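Local coordinates for protein dextranase (Pseudarthrobacter oxydans, PDB 6NZS) that catalyses the endohydrolysis of alpha-1,6-glucosidic linkages in dextran, at residues 316-330 against 342-356. Numbering follows the deposited sequence.
Sequences LQFASADAEQKLDLQ and FVVYGNEQTFHMNVE
Two successive coils of a beta-solenoid stack here in exact register: Leu-316 to Ser-320 pairs with Phe-342 to Gly-346, and Gln-325 to Gln-330 with Phe-351 to Glu-356, through alternating backbone bonds such as His-352 N to Gln-325 O (2.9 Å). The inward side chains form a largely apolar core; buried Gln-325 is a polar exception, satisfied by Ala-321 N at OE1 and Gln-273 O at NE2. Phe-351, its CG swung anti to the backbone N (chi1 -163°), brings CZ to 3.5 Å from Phe-318 CB, while CE2 packs on Leu-327 CB. Leu-327 CD2 lies over one face of the Phe-318 ring, toward its rim. With Phe-342 these rings form an aromatic cluster inside the family's right-handed parallel beta-helix, large flat groups suiting the space between its sheets. With an alanine at Phe-351, the Phe-318 ring would probably have less to hold its tilt. At the turn, small polar residues suit the tight bend: Ser-320 OG donates to Asn-347 O (2.7 Å), and Asn-347 ND2 to Asp-322 OD1. A CB at Gly-346 would jam against Tyr-345 O and clash with Ser-320 O, so only glycine fits. Outside, a water bridges Asp-328 OD1 and Asn-354 ND2, and Arg-201 salt-bridges Asp-328 and Glu-356.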
loop_
_atom_site.group_PDB
_atom_site.type_symbol
_atom_site.label_atom_id
_atom_site.label_comp_id
_atom_site.label_asym_id
_atom_site.label_seq_id
_atom_site.Cartn_x
_atom_site.Cartn_y
_atom_site.Cartn_z
ATOM N N LEU A 316 3.811 -10.011 8.476
ATOM C CA LEU A 316 3.512 -11.373 8.054
ATOM C C LEU A 316 4.749 -11.955 7.390
ATOM O O LEU A 316 5.319 -11.341 6.483
ATOM C CB LEU A 316 2.348 -11.389 7.059
ATOM C CG LEU A 316 0.989 -10.944 7.596
ATOM C CD1 LEU A 316 0.020 -10.781 6.436
ATOM C CD2 LEU A 316 0.454 -11.919 8.633
ATOM N N GLN A 317 5.152 -13.149 7.828
ATOM C CA GLN A 317 6.320 -13.803 7.253
ATOM C C GLN A 317 6.052 -15.293 7.126
ATOM O O GLN A 317 5.435 -15.895 8.010
ATOM C CB GLN A 317 7.578 -13.572 8.102
ATOM C CG GLN A 317 8.776 -14.403 7.643
ATOM C CD GLN A 317 10.080 -13.918 8.228
ATOM O OE1 GLN A 317 10.174 -12.788 8.709
ATOM N NE2 GLN A 317 11.102 -14.773 8.193
ATOM N N PHE A 318 6.513 -15.875 6.020
ATOM C CA PHE A 318 6.323 -17.285 5.731
ATOM C C PHE A 318 7.635 -17.907 5.289
ATOM O O PHE A 318 8.561 -17.218 4.856
ATOM C CB PHE A 318 5.294 -17.477 4.622
ATOM C CG PHE A 318 3.917 -17.065 5.018
ATOM C CD1 PHE A 318 3.514 -15.740 4.916
ATOM C CD2 PHE A 318 3.033 -17.997 5.515
ATOM C CE1 PHE A 318 2.236 -15.366 5.298
ATOM C CE2 PHE A 318 1.766 -17.634 5.892
ATOM C CZ PHE A 318 1.361 -16.320 5.789
ATOM N N ALA A 319 7.690 -19.232 5.404
ATOM C CA ALA A 319 8.812 -20.031 4.931
ATOM C C ALA A 319 8.310 -20.956 3.837
ATOM O O ALA A 319 7.278 -21.615 4.002
ATOM C CB ALA A 319 9.405 -20.853 6.079
ATOM N N SER A 320 9.032 -21.000 2.718
ATOM C CA SER A 320 8.648 -21.804 1.564
ATOM C C SER A 320 9.610 -22.979 1.425
ATOM O O SER A 320 10.821 -22.777 1.272
ATOM C CB SER A 320 8.660 -20.969 0.281
ATOM O OG SER A 320 8.342 -21.778 -0.849
ATOM N N ALA A 321 9.064 -24.194 1.475
ATOM C CA ALA A 321 9.835 -25.394 1.202
ATOM C C ALA A 321 10.001 -25.556 -0.304
ATOM O O ALA A 321 9.389 -24.846 -1.101
ATOM C CB ALA A 321 9.115 -26.617 1.770
ATOM N N ASP A 322 10.853 -26.501 -0.706
ATOM C CA ASP A 322 10.947 -26.801 -2.132
ATOM C C ASP A 322 9.600 -27.247 -2.690
ATOM O O ASP A 322 9.262 -26.931 -3.836
ATOM C CB ASP A 322 12.013 -27.869 -2.381
ATOM C CG ASP A 322 13.407 -27.292 -2.443
ATOM O OD1 ASP A 322 13.546 -26.079 -2.708
ATOM O OD2 ASP A 322 14.372 -28.053 -2.229
ATOM N N ALA A 323 8.816 -27.976 -1.893
ATOM C CA ALA A 323 7.510 -28.441 -2.338
ATOM C C ALA A 323 6.605 -27.263 -2.687
ATOM O O ALA A 323 6.727 -26.167 -2.125
ATOM C CB ALA A 323 6.844 -29.279 -1.243
ATOM N N GLU A 324 5.701 -27.505 -3.634
ATOM C CA GLU A 324 4.722 -26.505 -4.041
ATOM C C GLU A 324 3.773 -26.205 -2.888
ATOM O O GLU A 324 3.238 -27.119 -2.252
ATOM C CB GLU A 324 3.927 -27.021 -5.241
ATOM C CG GLU A 324 2.758 -26.134 -5.660
ATOM C CD GLU A 324 1.915 -26.753 -6.766
ATOM O OE1 GLU A 324 0.759 -27.139 -6.492
ATOM O OE2 GLU A 324 2.409 -26.854 -7.910
ATOM N N GLN A 325 3.543 -24.915 -2.631
ATOM C CA GLN A 325 2.701 -24.488 -1.526
ATOM C C GLN A 325 1.853 -23.314 -1.987
ATOM O O GLN A 325 2.184 -22.634 -2.960
ATOM C CB GLN A 325 3.543 -24.046 -0.327
ATOM C CG GLN A 325 4.359 -25.164 0.324
ATOM C CD GLN A 325 5.444 -24.620 1.226
ATOM O OE1 GLN A 325 6.428 -24.047 0.761
ATOM N NE2 GLN A 325 5.255 -24.764 2.535
ATOM N N LYS A 326 0.765 -23.077 -1.265
ATOM C CA LYS A 326 -0.138 -21.976 -1.565
ATOM C C LYS A 326 -0.445 -21.202 -0.294
ATOM O O LYS A 326 -0.462 -21.762 0.804
ATOM C CB LYS A 326 -1.450 -22.484 -2.156
ATOM C CG LYS A 326 -1.276 -23.226 -3.476
ATOM C CD LYS A 326 -2.583 -23.861 -3.915
ATOM C CE LYS A 326 -3.277 -23.025 -4.966
ATOM N NZ LYS A 326 -3.813 -23.868 -6.071
ATOM N N LEU A 327 -0.680 -19.901 -0.459
ATOM C CA LEU A 327 -1.167 -19.045 0.615
ATOM C C LEU A 327 -2.357 -18.261 0.091
ATOM O O LEU A 327 -2.252 -17.631 -0.964
ATOM C CB LEU A 327 -0.091 -18.047 1.054
ATOM C CG LEU A 327 -0.587 -16.847 1.871
ATOM C CD1 LEU A 327 -1.051 -17.309 3.247
ATOM C CD2 LEU A 327 0.503 -15.799 2.009
ATOM N N ASP A 328 -3.485 -18.324 0.800
ATOM C CA ASP A 328 -4.590 -17.392 0.596
ATOM C C ASP A 328 -4.435 -16.295 1.638
ATOM O O ASP A 328 -4.417 -16.577 2.840
ATOM C CB ASP A 328 -5.946 -18.071 0.793
ATOM C CG ASP A 328 -6.281 -19.061 -0.304
ATOM O OD1 ASP A 328 -5.493 -19.184 -1.264
ATOM O OD2 ASP A 328 -7.340 -19.728 -0.185
ATOM N N LEU A 329 -4.321 -15.053 1.178
ATOM C CA LEU A 329 -4.190 -13.893 2.055
ATOM C C LEU A 329 -5.365 -12.998 1.688
ATOM O O LEU A 329 -5.390 -12.436 0.591
ATOM C CB LEU A 329 -2.853 -13.196 1.806
ATOM C CG LEU A 329 -2.631 -11.850 2.506
ATOM C CD1 LEU A 329 -2.717 -11.992 4.021
ATOM C CD2 LEU A 329 -1.276 -11.264 2.100
ATOM N N GLN A 330 -6.345 -12.890 2.578
ATOM C CA GLN A 330 -7.607 -12.253 2.221
ATOM C C GLN A 330 -8.107 -11.405 3.374
ATOM O O GLN A 330 -7.929 -11.755 4.546
ATOM C CB GLN A 330 -8.669 -13.322 1.880
ATOM C CG GLN A 330 -10.053 -12.795 1.448
ATOM C CD GLN A 330 -10.960 -12.482 2.623
ATOM O OE1 GLN A 330 -10.712 -12.923 3.754
ATOM N NE2 GLN A 330 -12.014 -11.709 2.367
ATOM N N PHE A 342 5.594 -7.718 4.493
ATOM C CA PHE A 342 5.361 -9.094 4.070
ATOM C C PHE A 342 6.623 -9.640 3.422
ATOM O O PHE A 342 7.221 -8.971 2.578
ATOM C CB PHE A 342 4.202 -9.109 3.054
ATOM C CG PHE A 342 3.858 -10.479 2.559
ATOM C CD1 PHE A 342 4.523 -11.023 1.470
ATOM C CD2 PHE A 342 2.885 -11.229 3.193
ATOM C CE1 PHE A 342 4.229 -12.298 1.028
ATOM C CE2 PHE A 342 2.585 -12.512 2.747
ATOM C CZ PHE A 342 3.252 -13.035 1.669
ATOM N N VAL A 343 7.005 -10.870 3.783
ATOM C CA VAL A 343 8.144 -11.527 3.149
ATOM C C VAL A 343 7.982 -13.039 3.226
ATOM O O VAL A 343 7.341 -13.575 4.134
ATOM C CB VAL A 343 9.505 -11.092 3.745
ATOM C CG1 VAL A 343 9.758 -11.779 5.085
ATOM C CG2 VAL A 343 10.650 -11.381 2.771
ATOM N N VAL A 344 8.547 -13.714 2.233
ATOM C CA VAL A 344 8.659 -15.163 2.209
ATOM C C VAL A 344 10.124 -15.479 1.972
ATOM O O VAL A 344 10.745 -14.906 1.070
ATOM C CB VAL A 344 7.806 -15.777 1.082
ATOM C CG1 VAL A 344 7.999 -17.294 1.036
ATOM C CG2 VAL A 344 6.341 -15.411 1.255
ATOM N N TYR A 345 10.683 -16.366 2.786
ATOM C CA TYR A 345 12.032 -16.862 2.576
ATOM C C TYR A 345 11.967 -18.353 2.293
ATOM O O TYR A 345 11.056 -19.044 2.752
ATOM C CB TYR A 345 12.904 -16.628 3.801
ATOM C CG TYR A 345 13.248 -15.179 4.034
ATOM C CD1 TYR A 345 13.916 -14.439 3.065
ATOM C CD2 TYR A 345 12.909 -14.550 5.218
ATOM C CE1 TYR A 345 14.230 -13.107 3.278
ATOM C CE2 TYR A 345 13.221 -13.223 5.441
ATOM C CZ TYR A 345 13.880 -12.510 4.468
ATOM O OH TYR A 345 14.194 -11.189 4.691
ATOM N N GLY A 346 12.951 -18.843 1.538
ATOM C CA GLY A 346 12.998 -20.229 1.122
ATOM C C GLY A 346 12.989 -20.337 -0.393
ATOM O O GLY A 346 13.662 -19.568 -1.090
ATOM N N ASN A 347 12.224 -21.291 -0.900
ATOM C CA ASN A 347 12.089 -21.434 -2.344
ATOM C C ASN A 347 11.083 -20.398 -2.826
ATOM O O ASN A 347 9.870 -20.581 -2.693
ATOM C CB ASN A 347 11.673 -22.849 -2.727
ATOM C CG ASN A 347 11.772 -23.085 -4.220
ATOM O OD1 ASN A 347 11.460 -22.200 -5.021
ATOM N ND2 ASN A 347 12.222 -24.274 -4.605
ATOM N N GLU A 348 11.593 -19.319 -3.419
ATOM C CA GLU A 348 10.741 -18.233 -3.890
ATOM C C GLU A 348 9.948 -18.586 -5.142
ATOM O O GLU A 348 9.110 -17.780 -5.568
ATOM C CB GLU A 348 11.587 -16.975 -4.105
ATOM C CG GLU A 348 12.311 -16.530 -2.836
ATOM C CD GLU A 348 13.103 -15.237 -2.999
ATOM O OE1 GLU A 348 13.214 -14.729 -4.133
ATOM O OE2 GLU A 348 13.628 -14.736 -1.982
ATOM N N GLN A 349 10.164 -19.759 -5.734
ATOM C CA GLN A 349 9.437 -20.163 -6.927
ATOM C C GLN A 349 8.309 -21.151 -6.645
ATOM O O GLN A 349 7.582 -21.512 -7.573
ATOM C CB GLN A 349 10.402 -20.749 -7.968
ATOM C CG GLN A 349 11.394 -19.736 -8.528
ATOM C CD GLN A 349 12.104 -20.245 -9.776
ATOM O OE1 GLN A 349 11.532 -20.990 -10.573
ATOM N NE2 GLN A 349 13.360 -19.844 -9.947
ATOM N N THR A 350 8.126 -21.584 -5.396
ATOM C CA THR A 350 7.124 -22.602 -5.082
ATOM C C THR A 350 6.217 -22.167 -3.938
ATOM O O THR A 350 5.784 -22.980 -3.119
ATOM C CB THR A 350 7.771 -23.954 -4.783
ATOM O OG1 THR A 350 8.588 -23.839 -3.621
ATOM C CG2 THR A 350 8.631 -24.422 -5.964
ATOM N N PHE A 351 5.890 -20.878 -3.869
ATOM C CA PHE A 351 5.022 -20.338 -2.818
ATOM C C PHE A 351 4.010 -19.417 -3.491
ATOM O O PHE A 351 4.249 -18.218 -3.663
ATOM C CB PHE A 351 5.831 -19.615 -1.746
ATOM C CG PHE A 351 5.069 -19.397 -0.476
ATOM C CD1 PHE A 351 5.014 -20.386 0.497
ATOM C CD2 PHE A 351 4.396 -18.201 -0.254
ATOM C CE1 PHE A 351 4.301 -20.192 1.665
ATOM C CE2 PHE A 351 3.684 -17.998 0.913
ATOM C CZ PHE A 351 3.636 -18.990 1.873
ATOM N N HIS A 352 2.864 -19.970 -3.854
ATOM C CA HIS A 352 1.940 -19.312 -4.770
ATOM C C HIS A 352 0.840 -18.614 -3.991
ATOM O O HIS A 352 0.050 -19.264 -3.297
ATOM C CB HIS A 352 1.390 -20.335 -5.759
ATOM C CG HIS A 352 2.473 -21.116 -6.432
ATOM N ND1 HIS A 352 3.442 -20.519 -7.212
ATOM C CD2 HIS A 352 2.780 -22.436 -6.400
ATOM C CE1 HIS A 352 4.285 -21.441 -7.647
ATOM N NE2 HIS A 352 3.906 -22.611 -7.168
ATOM N N MET A 353 0.777 -17.291 -4.127
ATOM C CA MET A 353 -0.092 -16.466 -3.299
ATOM C C MET A 353 -1.361 -16.087 -4.043
ATOM O O MET A 353 -1.337 -15.793 -5.242
ATOM C CB MET A 353 0.645 -15.196 -2.878
ATOM C CG MET A 353 1.903 -15.492 -2.088
ATOM S SD MET A 353 3.009 -14.082 -1.999
ATOM C CE MET A 353 1.868 -12.822 -1.416
ATOM N N ASN A 354 -2.473 -16.084 -3.317
ATOM C CA ASN A 354 -3.762 -15.626 -3.824
ATOM C C ASN A 354 -4.225 -14.557 -2.842
ATOM O O ASN A 354 -4.760 -14.878 -1.774
ATOM C CB ASN A 354 -4.747 -16.797 -3.909
ATOM C CG ASN A 354 -6.117 -16.383 -4.397
ATOM O OD1 ASN A 354 -6.310 -15.273 -4.876
ATOM N ND2 ASN A 354 -7.087 -17.281 -4.259
ATOM N N VAL A 355 -4.012 -13.291 -3.205
ATOM C CA VAL A 355 -4.230 -12.154 -2.319
ATOM C C VAL A 355 -5.467 -11.409 -2.795
ATOM O O VAL A 355 -5.570 -11.068 -3.978
ATOM C CB VAL A 355 -3.012 -11.214 -2.325
ATOM C CG1 VAL A 355 -3.219 -10.084 -1.321
ATOM C CG2 VAL A 355 -1.729 -11.977 -2.007
ATOM N N GLU A 356 -6.399 -11.133 -1.887
ATOM C CA GLU A 356 -7.546 -10.335 -2.304
ATOM C C GLU A 356 -8.158 -9.600 -1.125
ATOM O O GLU A 356 -8.170 -10.097 0.005
ATOM C CB GLU A 356 -8.614 -11.164 -3.011
ATOM C CG GLU A 356 -9.231 -12.210 -2.170
ATOM C CD GLU A 356 -9.664 -13.397 -3.011
ATOM O OE1 GLU A 356 -10.174 -13.201 -4.132
ATOM O OE2 GLU A 356 -9.478 -14.525 -2.552
HETATM O O HOH W 1 -6.695 -20.103 -3.531
#